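PDB 6E1Q: indole-3-acetic acid-amido synthetase GH3.15 from Arabidopsis thaliana, which conjugates amino acids, chiefly glutamine, to the auxin precursor indole-3-butyric acid in an ATP-dependent reaction, and also accepts the herbicide 2,4-DB. Local coordinates for residues Gln26-Val31 with Gly355-Leu360; Leu453-His458 with Asp498-Cys503; Lys517-Asp522 with Arg581-Trp586. One frame throughout, in Å; residues are numbered along the deposited sequence.

Contact 1 of 3, residues Gln26-Val31 with Gly355-Leu360; sequences QIQDSV and GYFEFL
Q28 reaches out from helix 24-38 and sets its carboxamide against the start of strand 356-361, where it meets G355 and F357 at once. The amide NE2 gives a hydrogen bond to G355 O at 2.8 Å, close to the amide plane. OE1 receives F357 N at 3.0 Å, nearly straight (171°) and on a lone pair. A bend at chi2 swings CD toward the strand, and the two bonds fix how the amide faces it. The amide lies almost parallel to both neighbouring rings, 2° from the plane of Y356 and 6° from that of F357. OE1 comes to 3.6 Å from Y356 CD1, and the backbone oxygen of Q28 meets the edge of the same ring. One turn on, V31 CG1 packs 3.6 Å from G355 C, a branched apolar tip resting on bare backbone. G355 suits its place because a CB here would be crowded by the F357 ring, one face of which lies against the glycine carbonyl carbon. NE2 also bonds to P352 O. Q28 thus occupies the side of the strand on which, farther along, F359 pairs with V380, gripping the two consecutive peptides on either side of Y356 much as a residue of a parallel strand would. Glutamine supplies a donor and an acceptor without charge, so buried polar groups of helix and strand satisfy one another where the N-terminal and central family regions join.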
loop_
_atom_site.group_PDB
_atom_site.type_symbol
_atom_site.label_atom_id
_atom_site.label_comp_id
_atom_site.label_asym_id
_atom_site.label_seq_id
_atom_site.Cartn_x
_atom_site.Cartn_y
_atom_site.Cartn_z
ATOM N N GLN A 26 -12.362 -4.349 -27.585
ATOM C CA GLN A 26 -13.796 -4.613 -27.567
ATOM C C GLN A 26 -14.363 -4.522 -26.153
ATOM O O GLN A 26 -15.453 -3.977 -25.948
ATOM C CB GLN A 26 -14.075 -5.990 -28.168
ATOM C CG GLN A 26 -13.371 -6.244 -29.513
ATOM C CD GLN A 26 -12.030 -6.978 -29.371
ATOM O OE1 GLN A 26 -11.007 -6.378 -29.030
ATOM N NE2 GLN A 26 -12.039 -8.280 -29.637
ATOM N N ILE A 27 -13.647 -5.056 -25.161
ATOM C CA ILE A 27 -14.167 -5.027 -23.799
ATOM C C ILE A 27 -14.216 -3.595 -23.275
ATOM O O ILE A 27 -15.220 -3.160 -22.699
ATOM C CB ILE A 27 -13.336 -5.941 -22.880
ATOM C CG1 ILE A 27 -13.506 -7.402 -23.311
ATOM C CG2 ILE A 27 -13.791 -5.757 -21.439
ATOM C CD1 ILE A 27 -12.560 -8.371 -22.623
ATOM N N GLN A 28 -13.132 -2.845 -23.459
ATOM C CA GLN A 28 -13.138 -1.434 -23.076
ATOM C C GLN A 28 -14.331 -0.688 -23.668
ATOM O O GLN A 28 -15.078 -0.017 -22.945
ATOM C CB GLN A 28 -11.828 -0.781 -23.500
ATOM C CG GLN A 28 -10.688 -1.072 -22.540
ATOM C CD GLN A 28 -10.854 -0.365 -21.210
ATOM O OE1 GLN A 28 -10.532 0.811 -21.091
ATOM N NE2 GLN A 28 -11.352 -1.079 -20.200
ATOM N N ASP A 29 -14.542 -0.810 -24.986
ATOM C CA ASP A 29 -15.645 -0.088 -25.617
ATOM C C ASP A 29 -16.990 -0.561 -25.074
ATOM O O ASP A 29 -17.920 0.240 -24.909
ATOM C CB ASP A 29 -15.594 -0.251 -27.141
ATOM C CG ASP A 29 -14.360 0.392 -27.761
ATOM O OD1 ASP A 29 -13.552 0.996 -27.018
ATOM O OD2 ASP A 29 -14.186 0.275 -28.991
ATOM N N SER A 30 -17.105 -1.860 -24.777
ATOM C CA SER A 30 -18.327 -2.384 -24.168
ATOM C C SER A 30 -18.557 -1.785 -22.785
ATOM O O SER A 30 -19.683 -1.399 -22.450
ATOM C CB SER A 30 -18.249 -3.902 -24.068
ATOM O OG SER A 30 -18.691 -4.513 -25.262
ATOM N N VAL A 31 -17.499 -1.719 -21.968
ATOM C CA VAL A 31 -17.592 -1.137 -20.627
ATOM C C VAL A 31 -18.073 0.307 -20.707
ATOM O O VAL A 31 -19.012 0.711 -20.009
ATOM C CB VAL A 31 -16.230 -1.231 -19.906
ATOM C CG1 VAL A 31 -16.227 -0.371 -18.639
ATOM C CG2 VAL A 31 -15.874 -2.679 -19.595
ATOM N N GLY A 355 -13.331 -1.415 -15.538
ATOM C CA GLY A 355 -13.576 0.002 -15.710
ATOM C C GLY A 355 -13.076 0.428 -17.066
ATOM O O GLY A 355 -12.463 -0.348 -17.791
ATOM N N TYR A 356 -13.383 1.671 -17.424
ATOM C CA TYR A 356 -12.860 2.275 -18.646
ATOM C C TYR A 356 -11.647 3.114 -18.275
ATOM O O TYR A 356 -11.752 4.033 -17.454
ATOM C CB TYR A 356 -13.907 3.138 -19.358
ATOM C CG TYR A 356 -13.432 3.661 -20.706
ATOM C CD1 TYR A 356 -13.381 2.825 -21.817
ATOM C CD2 TYR A 356 -13.016 4.981 -20.860
ATOM C CE1 TYR A 356 -12.945 3.291 -23.043
ATOM C CE2 TYR A 356 -12.570 5.458 -22.089
ATOM C CZ TYR A 356 -12.542 4.605 -23.180
ATOM O OH TYR A 356 -12.108 5.052 -24.412
ATOM N N PHE A 357 -10.508 2.804 -18.888
ATOM C CA PHE A 357 -9.209 3.293 -18.440
ATOM C C PHE A 357 -8.584 4.164 -19.516
ATOM O O PHE A 357 -8.314 3.690 -20.624
ATOM C CB PHE A 357 -8.274 2.130 -18.108
ATOM C CG PHE A 357 -8.794 1.213 -17.038
ATOM C CD1 PHE A 357 -8.865 1.637 -15.722
ATOM C CD2 PHE A 357 -9.190 -0.073 -17.340
ATOM C CE1 PHE A 357 -9.341 0.796 -14.737
ATOM C CE2 PHE A 357 -9.645 -0.915 -16.367
ATOM C CZ PHE A 357 -9.732 -0.476 -15.057
ATOM N N GLU A 358 -8.348 5.426 -19.189
ATOM C CA GLU A 358 -7.553 6.313 -20.025
ATOM C C GLU A 358 -6.256 6.655 -19.310
ATOM O O GLU A 358 -6.066 6.354 -18.128
ATOM C CB GLU A 358 -8.331 7.584 -20.376
ATOM C CG GLU A 358 -9.572 7.319 -21.219
ATOM C CD GLU A 358 -10.439 8.553 -21.349
ATOM O OE1 GLU A 358 -11.075 8.940 -20.343
ATOM O OE2 GLU A 358 -10.480 9.137 -22.454
ATOM N N PHE A 359 -5.346 7.290 -20.038
ATOM C CA PHE A 359 -4.019 7.532 -19.486
ATOM C C PHE A 359 -3.546 8.909 -19.903
ATOM O O PHE A 359 -3.490 9.228 -21.094
ATOM C CB PHE A 359 -3.036 6.443 -19.909
ATOM C CG PHE A 359 -3.380 5.110 -19.314
ATOM C CD1 PHE A 359 -4.287 4.273 -19.948
ATOM C CD2 PHE A 359 -2.889 4.745 -18.067
ATOM C CE1 PHE A 359 -4.660 3.071 -19.369
ATOM C CE2 PHE A 359 -3.246 3.545 -17.493
ATOM C CZ PHE A 359 -4.135 2.707 -18.153
ATOM N N LEU A 360 -3.217 9.709 -18.907
ATOM C CA LEU A 360 -2.704 11.049 -19.109
ATOM C C LEU A 360 -1.181 10.987 -19.145
ATOM O O LEU A 360 -0.550 10.531 -18.181
ATOM C CB LEU A 360 -3.221 11.939 -17.979
ATOM C CG LEU A 360 -2.815 13.392 -17.840
ATOM C CD1 LEU A 360 -2.914 14.112 -19.178
ATOM C CD2 LEU A 360 -3.733 14.018 -16.789
#

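Contact 2 of 3, residues Leu453-His458 with Asp498-Cys503; sequences LLLEPH and DVMEEC
L454 and C503 bring the backbones closest, 6.7 Å between their CA atoms, where the irregular helical turn after helix 441-452 lies beside helix 497-510. Every contact between them is van der Waals. L454 points toward the helix and lays CD2 across the aliphatic stem of E502, 3.5 Å from CG, while its CB touches C503 SG at 4.0 Å. The stem of E502 offers an apolar surface while its carboxylate turns to a salt bridge with K582. L455 turns inward instead: its CD2 meets M500 SD at 4.1 Å, and both side chains continue onto W482 of the sheet beneath. The CB of the methionine points away, but a bend at chi2 (-44°) brings SD round to the leucine. H458 and V499 meet tip to tip, with CE1 3.8 Å from V499 CG2 and CG1 over a face of the imidazole. V499 CG2 also lies 3.8 Å from L454 O, which wedges the valine between the two ends of the turn. Leucine, valine and the two sulfur side chains thus seal the turn to the helix by shape and apolar character, so this corner of the C-terminal domain probably depends on close fit more than on directional bonds.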
loop_
_atom_site.group_PDB
_atom_site.type_symbol
_atom_site.label_atom_id
_atom_site.label_comp_id
_atom_site.label_asym_id
_atom_site.label_seq_id
_atom_site.Cartn_x
_atom_site.Cartn_y
_atom_site.Cartn_z
ATOM N N LEU A 453 22.984 2.211 -0.481
ATOM C CA LEU A 453 23.853 1.146 -0.972
ATOM C C LEU A 453 25.278 1.280 -0.453
ATOM O O LEU A 453 25.963 0.269 -0.242
ATOM C CB LEU A 453 23.860 1.160 -2.497
ATOM C CG LEU A 453 24.084 -0.198 -3.129
ATOM C CD1 LEU A 453 22.766 -0.980 -3.073
ATOM C CD2 LEU A 453 24.576 -0.010 -4.551
ATOM N N LEU A 454 25.745 2.509 -0.225
ATOM C CA LEU A 454 27.114 2.691 0.252
ATOM C C LEU A 454 27.328 2.092 1.632
ATOM O O LEU A 454 28.476 1.868 2.023
ATOM C CB LEU A 454 27.472 4.173 0.284
ATOM C CG LEU A 454 28.044 4.754 -1.020
ATOM C CD1 LEU A 454 27.103 4.521 -2.189
ATOM C CD2 LEU A 454 28.322 6.228 -0.846
ATOM N N LEU A 455 26.258 1.857 2.391
ATOM C CA LEU A 455 26.413 1.258 3.711
ATOM C C LEU A 455 26.606 -0.255 3.673
ATOM O O LEU A 455 27.088 -0.813 4.661
ATOM C CB LEU A 455 25.199 1.556 4.589
ATOM C CG LEU A 455 24.704 2.983 4.784
ATOM C CD1 LEU A 455 23.243 2.927 5.254
ATOM C CD2 LEU A 455 25.581 3.754 5.762
ATOM N N GLU A 456 26.213 -0.925 2.585
ATOM C CA GLU A 456 26.343 -2.383 2.521
ATOM C C GLU A 456 27.748 -2.882 2.823
ATOM O O GLU A 456 27.866 -3.871 3.568
ATOM C CB GLU A 456 25.885 -2.908 1.154
ATOM C CG GLU A 456 24.386 -2.914 0.937
ATOM C CD GLU A 456 23.991 -3.684 -0.315
ATOM O OE1 GLU A 456 24.898 -4.232 -0.982
ATOM O OE2 GLU A 456 22.780 -3.743 -0.629
ATOM N N PRO A 457 28.830 -2.286 2.308
ATOM C CA PRO A 457 30.165 -2.756 2.694
ATOM C C PRO A 457 30.480 -2.576 4.167
ATOM O O PRO A 457 31.453 -3.170 4.637
ATOM C CB PRO A 457 31.109 -1.907 1.824
ATOM C CG PRO A 457 30.283 -1.515 0.656
ATOM C CD PRO A 457 28.904 -1.310 1.201
ATOM N N HIS A 458 29.712 -1.780 4.908
ATOM C CA HIS A 458 29.992 -1.567 6.323
ATOM C C HIS A 458 29.046 -2.341 7.242
ATOM O O HIS A 458 29.064 -2.113 8.454
ATOM C CB HIS A 458 29.941 -0.078 6.654
ATOM C CG HIS A 458 30.975 0.721 5.936
ATOM N ND1 HIS A 458 30.881 1.029 4.595
ATOM C CD2 HIS A 458 32.155 1.229 6.360
ATOM C CE1 HIS A 458 31.950 1.711 4.229
ATOM N NE2 HIS A 458 32.738 1.846 5.282
ATOM N N ASP A 498 33.366 9.521 7.000
ATOM C CA ASP A 498 33.658 9.608 5.571
ATOM C C ASP A 498 32.561 8.958 4.737
ATOM O O ASP A 498 32.078 9.542 3.760
ATOM C CB ASP A 498 35.012 8.961 5.243
ATOM C CG ASP A 498 36.204 9.782 5.740
ATOM O OD1 ASP A 498 36.285 10.997 5.458
ATOM O OD2 ASP A 498 37.085 9.197 6.389
ATOM N N VAL A 499 32.154 7.740 5.094
ATOM C CA VAL A 499 31.083 7.108 4.334
ATOM C C VAL A 499 29.773 7.894 4.476
ATOM O O VAL A 499 29.068 8.108 3.484
ATOM C CB VAL A 499 30.946 5.623 4.728
ATOM C CG1 VAL A 499 30.490 5.475 6.152
ATOM C CG2 VAL A 499 29.990 4.917 3.777
ATOM N N MET A 500 29.438 8.379 5.686
ATOM C CA MET A 500 28.209 9.169 5.855
ATOM C C MET A 500 28.238 10.423 4.999
ATOM O O MET A 500 27.227 10.791 4.393
ATOM C CB MET A 500 27.986 9.545 7.332
ATOM C CG MET A 500 27.474 8.399 8.196
ATOM S SD MET A 500 26.164 7.475 7.343
ATOM C CE MET A 500 24.829 8.683 7.319
ATOM N N GLU A 501 29.395 11.082 4.924
ATOM C CA GLU A 501 29.491 12.289 4.115
ATOM C C GLU A 501 29.337 11.967 2.632
ATOM O O GLU A 501 28.738 12.747 1.878
ATOM C CB GLU A 501 30.815 12.998 4.404
ATOM C CG GLU A 501 30.848 13.650 5.796
ATOM C CD GLU A 501 32.154 14.399 6.096
ATOM O OE1 GLU A 501 33.244 13.947 5.675
ATOM O OE2 GLU A 501 32.081 15.451 6.770
ATOM N N GLU A 502 29.866 10.822 2.193
ATOM C CA GLU A 502 29.654 10.420 0.805
ATOM C C GLU A 502 28.198 10.042 0.562
ATOM O O GLU A 502 27.682 10.275 -0.540
ATOM C CB GLU A 502 30.601 9.276 0.429
ATOM C CG GLU A 502 30.605 8.893 -1.065
ATOM C CD GLU A 502 31.230 9.951 -1.967
ATOM O OE1 GLU A 502 31.759 10.949 -1.432
ATOM O OE2 GLU A 502 31.206 9.779 -3.217
ATOM N N CYS A 503 27.512 9.489 1.577
ATOM C CA CYS A 503 26.074 9.249 1.454
ATOM C C CYS A 503 25.332 10.553 1.188
ATOM O O CYS A 503 24.458 10.620 0.314
ATOM C CB CYS A 503 25.519 8.586 2.722
ATOM S SG CYS A 503 25.963 6.848 2.841
#

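Contact 3 of 3, residues Lys517-Asp522 with Arg581-Trp586; sequences KGRKND and RKIPSW
W586 lies with one indole face against the aliphatic stem of K517, the two side chains running side by side in the same direction. K517 CG stands 3.5 Å from the centroid of the six-membered ring and 5° off its normal, a CH-pi contact, and K517 CB is equally near to W586 CE2. With CG anti to the backbone N (chi1 -175°), this torsion lays CG over the six-membered ring beside CB. N521 adds ND2 at 4.0 Å from W586 CZ3, the amide and ring planes 43° apart. An alanine in place of W586 would probably leave K517 CB and CG without the surface that covers them and open a gap beside N521. Farther along, K520 CD passes 3.3 Å from W586 O, and K520 CB packs 3.7 Å from I583 CG2, the base of the lysine against the isoleucine's methyl branch. P584 offers a rigid apolar edge to R519: its CG touches R519 CB at 3.8 Å, and its CD sits over a guanidinium face. In the next shell, E508 holds R519 NE in a salt bridge, while S585 is fixed through OG to E509 and through its carbonyl to R516. D522 binds K517 NZ in a salt bridge inside the helix. K517 O accepts from N521 N and, at 2.8 Å, from D522 N, the latter bond marking a pi-type turn. An extended, proline-containing C-terminal tail thus passes across the end of helix 513-522, W586 nearest K517 and I583 nearest K520, strapped to the small C-terminal domain characteristic of adenylating enzymes of this superfamily.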
loop_
_atom_site.group_PDB
_atom_site.type_symbol
_atom_site.label_atom_id
_atom_site.label_comp_id
_atom_site.label_asym_id
_atom_site.label_seq_id
_atom_site.Cartn_x
_atom_site.Cartn_y
_atom_site.Cartn_z
ATOM N N LYS A 517 21.507 22.616 -9.888
ATOM C CA LYS A 517 21.845 23.975 -10.302
ATOM C C LYS A 517 21.767 24.933 -9.119
ATOM O O LYS A 517 22.611 25.824 -8.974
ATOM C CB LYS A 517 20.922 24.425 -11.434
ATOM C CG LYS A 517 21.275 25.778 -12.012
ATOM C CD LYS A 517 20.355 26.887 -11.575
ATOM C CE LYS A 517 20.133 27.854 -12.733
ATOM N NZ LYS A 517 19.504 29.120 -12.288
ATOM N N GLY A 518 20.770 24.745 -8.249
ATOM C CA GLY A 518 20.705 25.536 -7.032
ATOM C C GLY A 518 21.941 25.379 -6.167
ATOM O O GLY A 518 22.435 26.349 -5.590
ATOM N N ARG A 519 22.458 24.154 -6.064
ATOM C CA ARG A 519 23.630 23.920 -5.229
ATOM C C ARG A 519 24.887 24.471 -5.886
ATOM O O ARG A 519 25.690 25.158 -5.243
ATOM C CB ARG A 519 23.786 22.425 -4.951
ATOM C CG ARG A 519 22.990 21.938 -3.745
ATOM C CD ARG A 519 23.724 22.329 -2.488
ATOM N NE ARG A 519 24.679 21.303 -2.106
ATOM C CZ ARG A 519 25.924 21.543 -1.714
ATOM N NH1 ARG A 519 26.370 22.785 -1.651
ATOM N NH2 ARG A 519 26.720 20.533 -1.384
ATOM N N LYS A 520 25.072 24.186 -7.172
ATOM C CA LYS A 520 26.348 24.473 -7.807
ATOM C C LYS A 520 26.392 25.900 -8.336
ATOM O O LYS A 520 27.360 26.630 -8.091
ATOM C CB LYS A 520 26.612 23.456 -8.924
ATOM C CG LYS A 520 27.730 23.848 -9.874
ATOM C CD LYS A 520 27.752 22.949 -11.105
ATOM C CE LYS A 520 29.119 22.969 -11.768
ATOM N NZ LYS A 520 30.192 23.145 -10.753
ATOM N N ASN A 521 25.333 26.325 -9.019
ATOM C CA ASN A 521 25.313 27.627 -9.672
ATOM C C ASN A 521 24.600 28.690 -8.841
ATOM O O ASN A 521 25.234 29.621 -8.332
ATOM C CB ASN A 521 24.633 27.510 -11.036
ATOM C CG ASN A 521 24.816 28.740 -11.879
ATOM O OD1 ASN A 521 25.335 29.752 -11.414
ATOM N ND2 ASN A 521 24.377 28.670 -13.126
ATOM N N ASP A 522 23.278 28.547 -8.703
ATOM C CA ASP A 522 22.443 29.605 -8.141
ATOM C C ASP A 522 22.915 30.047 -6.762
ATOM O O ASP A 522 22.786 31.222 -6.410
ATOM C CB ASP A 522 20.999 29.127 -8.060
ATOM C CG ASP A 522 20.254 29.308 -9.350
ATOM O OD1 ASP A 522 20.847 29.854 -10.302
ATOM O OD2 ASP A 522 19.073 28.890 -9.419
ATOM N N ARG A 581 30.090 17.057 1.638
ATOM C CA ARG A 581 31.301 17.855 1.506
ATOM C C ARG A 581 31.648 18.148 0.057
ATOM O O ARG A 581 32.648 18.812 -0.204
ATOM C CB ARG A 581 32.482 17.161 2.199
ATOM C CG ARG A 581 32.438 17.229 3.721
ATOM C CD ARG A 581 31.720 18.488 4.199
ATOM N NE ARG A 581 31.602 18.549 5.655
ATOM C CZ ARG A 581 31.009 19.540 6.316
ATOM N NH1 ARG A 581 30.475 20.555 5.651
ATOM N NH2 ARG A 581 30.949 19.517 7.641
ATOM N N LYS A 582 30.852 17.672 -0.890
ATOM C CA LYS A 582 31.123 17.910 -2.297
ATOM C C LYS A 582 29.888 18.526 -2.931
ATOM O O LYS A 582 28.758 18.259 -2.515
ATOM C CB LYS A 582 31.518 16.608 -3.023
ATOM C CG LYS A 582 32.838 15.996 -2.535
ATOM C CD LYS A 582 32.774 14.472 -2.504
ATOM C CE LYS A 582 32.850 13.860 -3.893
ATOM N NZ LYS A 582 32.422 12.418 -3.908
ATOM N N ILE A 583 30.112 19.376 -3.924
ATOM C CA ILE A 583 29.006 20.008 -4.635
ATOM C C ILE A 583 28.583 19.092 -5.777
ATOM O O ILE A 583 29.447 18.581 -6.506
ATOM C CB ILE A 583 29.394 21.413 -5.123
ATOM C CG1 ILE A 583 29.776 22.290 -3.932
ATOM C CG2 ILE A 583 28.266 22.064 -5.887
ATOM C CD1 ILE A 583 31.265 22.452 -3.743
ATOM N N PRO A 584 27.284 18.841 -5.958
ATOM C CA PRO A 584 26.842 17.967 -7.053
ATOM C C PRO A 584 27.050 18.622 -8.410
ATOM O O PRO A 584 27.141 19.843 -8.541
ATOM C CB PRO A 584 25.353 17.750 -6.758
ATOM C CG PRO A 584 24.951 18.919 -5.924
ATOM C CD PRO A 584 26.160 19.303 -5.122
ATOM N N SER A 585 27.138 17.782 -9.434
ATOM C CA SER A 585 27.408 18.275 -10.774
ATOM C C SER A 585 26.137 18.805 -11.431
ATOM O O SER A 585 25.022 18.380 -11.118
ATOM C CB SER A 585 28.034 17.169 -11.625
ATOM O OG SER A 585 27.207 16.015 -11.639
ATOM N N TRP A 586 26.323 19.759 -12.343
ATOM C CA TRP A 586 25.245 20.311 -13.153
ATOM C C TRP A 586 25.841 21.125 -14.299
ATOM O O TRP A 586 26.791 21.887 -14.091
ATOM C CB TRP A 586 24.304 21.182 -12.310
ATOM C CG TRP A 586 23.162 21.719 -13.117
ATOM C CD1 TRP A 586 21.955 21.116 -13.343
ATOM C CD2 TRP A 586 23.140 22.947 -13.853
ATOM N NE1 TRP A 586 21.180 21.904 -14.163
ATOM C CE2 TRP A 586 21.887 23.031 -14.493
ATOM C CE3 TRP A 586 24.060 23.986 -14.030
ATOM C CZ2 TRP A 586 21.528 24.117 -15.295
ATOM C CZ3 TRP A 586 23.704 25.058 -14.822
ATOM C CH2 TRP A 586 22.446 25.119 -15.441
#

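How the contacts relate
Followed from the N terminus, the three contacts come in series, and none nests in or crosses another. Contact 1 closes by far the longest loop: 323 residues separate its two segments, on helix 24-38 and strand 356-361, so it ties the start of the chain to the central region. Contact 2 opens later and closes over 39 residues, about half of them in strands 461-470 and 477-485. Contact 3 then spans 58 residues and brings the C-terminal tail back to helix 513-522. Contacts 2 and 3 adjoin, linked by the E502-K582 salt bridge and a long, weak E501-R581 ion pair, and their helices are consecutive. Contact 1 stands apart, its centre about 47 and 46 Å from theirs.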